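Local coordinates for surface-associated protein (Methylococcus capsulatus, PDB 2VOV) that binds copper as a secreted protein of a methanotroph and probably takes part in copper homeostasis, at residues Asp122-Ile126 and His263-Phe267. Sequence-based numbering, arbitrary orientation.
Sequences DGQDI and HPTAF
Two loops from the C-terminal part of the protein meet here, far apart in sequence. Residues 122-126 leave a 3-10 turn that ends at Gly123, pass through extended Gln124 and left-handed Asp125 (phi/psi 64/48°), and enter strand 126-127 at Ile126. Against them, 263-267 starts extended at His263 and then turns. The CA pairings are Ile126-His263 at 6.3 Å, Asp122-Thr265 at 5.6 Å and Gly123-Ala266 at 4.8 Å.

The CA-to-CB bond of His263 (chi1 t, chi2 -89°) points toward 122-126. His263 NE2 donates to Gln124 O (2.8 Å), and His263 CD2 lies 3.5 Å from Asp125 O at the ring edge; Ile126 CG1 sits over one face, 4.0 Å from His263 CD2. Because His263 ND1 accepts Thr265 N (3.1 Å) and Ala266 N (2.9 Å), imidazole suits the place: one ring closes its own turn, 263-266, and ties it to the other loop. Pro264 (phi -61°) fits that turn readily. It joins the loop between strands 259-260 and 271-272 to the one before strand 126-127, within the CorA-like region, whose copper is bound elsewhere by His132 and His203.

Thr265, chi1 p, suits its position because its short beta-hydroxyl reaches the backbone directly: Thr265 OG1 donates to Asp122 O (2.7 Å) and lies 3.5 Å from Asp122 CB. Next, the small methyl of Ala266 fits beside Gly123 (Ala266 CB to Gly123 CA, 4.2 Å), and Ala266 CB meets Ile126 CD1 at 3.5 Å. Finally Phe267, chi1 m, brings Phe267 CZ to 3.4 Å from Ile126 CG2; both side chains are buried and apolar, packing together and against Trp112 of strand 111-112.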
ATOM      1  N   ASP A 122      18.634   4.707  12.616  1.00 22.87           N
ATOM      2  CA  ASP A 122      17.217   5.040  12.783  1.00 21.79           C
ATOM      3  C   ASP A 122      16.357   4.613  11.591  1.00 20.89           C
ATOM      4  O   ASP A 122      15.123   4.656  11.665  1.00 20.07           O
ATOM      5  CB  ASP A 122      17.034   6.538  13.042  1.00 26.12           C
ATOM      6  CG  ASP A 122      17.242   6.909  14.503  1.00 18.49           C
ATOM      7  OD1 ASP A 122      17.644   6.029  15.293  1.00 23.91           O
ATOM      8  OD2 ASP A 122      16.989   8.082  14.851  1.00 26.87           O
ATOM      9  N   GLY A 123      17.004   4.217  10.500  1.00 19.98           N
ATOM     10  CA  GLY A 123      16.281   3.802   9.296  1.00 18.91           C
ATOM     11  C   GLY A 123      16.438   2.333   8.943  1.00 17.89           C
ATOM     12  O   GLY A 123      15.975   1.886   7.895  1.00 17.64           O
ATOM     13  N   GLN A 124      17.071   1.562   9.820  1.00 18.04           N
ATOM     14  CA  GLN A 124      17.319   0.157   9.519  1.00 22.69           C
ATOM     15  C   GLN A 124      16.240  -0.766  10.083  1.00 16.21           C
ATOM     16  O   GLN A 124      15.576  -0.436  11.059  1.00 17.85           O
ATOM     17  CB  GLN A 124      18.715  -0.265  10.013  1.00 12.20           C
ATOM     18  CG  GLN A 124      19.847   0.418   9.239  1.00 25.35           C
ATOM     19  CD  GLN A 124      21.244   0.093   9.756  1.00 12.31           C
ATOM     20  OE1 GLN A 124      21.427  -0.192  10.946  1.00 25.53           O
ATOM     21  NE2 GLN A 124      22.241   0.157   8.863  1.00 22.39           N
ATOM     22  N   ASP A 125      16.075  -1.921   9.442  1.00 17.92           N
ATOM     23  CA  ASP A 125      15.194  -2.991   9.916  1.00 16.75           C
ATOM     24  C   ASP A 125      13.714  -2.587   9.940  1.00 16.13           C
ATOM     25  O   ASP A 125      13.005  -2.805  10.927  1.00 15.70           O
ATOM     26  CB  ASP A 125      15.653  -3.508  11.282  1.00 26.49           C
ATOM     27  CG  ASP A 125      17.113  -3.982  11.267  1.00 14.08           C
ATOM     28  OD1 ASP A 125      17.517  -4.629  10.257  1.00 26.35           O
ATOM     29  OD2 ASP A 125      17.846  -3.693  12.257  1.00 30.97           O
ATOM     30  N   ILE A 126      13.262  -2.006   8.837  1.00 14.56           N
ATOM     31  CA  ILE A 126      11.867  -1.599   8.709  1.00 13.74           C
ATOM     32  C   ILE A 126      11.049  -2.751   8.157  1.00 13.00           C
ATOM     33  O   ILE A 126      11.313  -3.213   7.052  1.00 12.42           O
ATOM     34  CB  ILE A 126      11.734  -0.400   7.755  1.00 12.03           C
ATOM     35  CG1 ILE A 126      12.715   0.713   8.135  1.00 14.72           C
ATOM     36  CG2 ILE A 126      10.295   0.133   7.764  1.00 13.09           C
ATOM     37  CD1 ILE A 126      12.716   1.875   7.170  1.00 10.89           C
ATOM     38  N   HIS A 263       7.624   0.834  13.450  1.00 14.66           N
ATOM     39  CA  HIS A 263       9.045   1.105  13.664  1.00 15.19           C
ATOM     40  C   HIS A 263       9.224   2.229  14.680  1.00 16.50           C
ATOM     41  O   HIS A 263       8.462   3.187  14.672  1.00 16.04           O
ATOM     42  CB  HIS A 263       9.719   1.488  12.347  1.00 16.15           C
ATOM     43  CG  HIS A 263      11.215   1.349  12.373  1.00  8.75           C
ATOM     44  ND1 HIS A 263      12.060   2.369  12.773  1.00 13.68           N
ATOM     45  CD2 HIS A 263      12.011   0.302  12.053  1.00 14.64           C
ATOM     46  CE1 HIS A 263      13.313   1.953  12.692  1.00 18.06           C
ATOM     47  NE2 HIS A 263      13.310   0.702  12.268  1.00 10.01           N
ATOM     48  N   PRO A 264      10.235   2.114  15.561  1.00 17.75           N
ATOM     49  CA  PRO A 264      10.444   3.183  16.547  1.00 18.62           C
ATOM     50  C   PRO A 264      10.749   4.570  15.969  1.00 18.62           C
ATOM     51  O   PRO A 264      10.375   5.579  16.568  1.00 18.95           O
ATOM     52  CB  PRO A 264      11.641   2.684  17.372  1.00 16.21           C
ATOM     53  CG  PRO A 264      11.745   1.220  17.110  1.00 24.01           C
ATOM     54  CD  PRO A 264      11.186   0.999  15.728  1.00 16.10           C
ATOM     55  N   THR A 265      11.413   4.635  14.818  1.00 18.36           N
ATOM     56  CA  THR A 265      11.935   5.917  14.352  1.00 18.51           C
ATOM     57  C   THR A 265      11.768   6.226  12.864  1.00 18.19           C
ATOM     58  O   THR A 265      11.648   7.390  12.484  1.00 18.37           O
ATOM     59  CB  THR A 265      13.435   6.041  14.679  1.00 18.67           C
ATOM     60  OG1 THR A 265      14.126   4.885  14.188  1.00 17.49           O
ATOM     61  CG2 THR A 265      13.657   6.169  16.189  1.00 19.24           C
ATOM     62  N   ALA A 266      11.774   5.194  12.024  1.00 17.60           N
ATOM     63  CA  ALA A 266      11.896   5.398  10.583  1.00 17.46           C
ATOM     64  C   ALA A 266      10.706   6.125   9.968  1.00 17.62           C
ATOM     65  O   ALA A 266      10.847   6.801   8.942  1.00 16.95           O
ATOM     66  CB  ALA A 266      12.125   4.063   9.868  1.00 17.25           C
ATOM     67  N   PHE A 267       9.542   5.977  10.601  1.00 17.93           N
ATOM     68  CA  PHE A 267       8.289   6.500  10.059  1.00 16.97           C
ATOM     69  C   PHE A 267       7.698   7.621  10.917  1.00 20.35           C
ATOM     70  O   PHE A 267       6.488   7.877  10.870  1.00 19.59           O
ATOM     71  CB  PHE A 267       7.242   5.381   9.957  1.00 22.65           C
ATOM     72  CG  PHE A 267       7.514   4.355   8.857  1.00  5.72           C
ATOM     73  CD1 PHE A 267       8.548   4.523   7.935  1.00 11.22           C
ATOM     74  CD2 PHE A 267       6.701   3.228   8.737  1.00 13.48           C
ATOM     75  CE1 PHE A 267       8.763   3.583   6.942  1.00 11.41           C
ATOM     76  CE2 PHE A 267       6.924   2.299   7.747  1.00 11.57           C
ATOM     77  CZ  PHE A 267       7.949   2.470   6.856  1.00  6.95           C
TER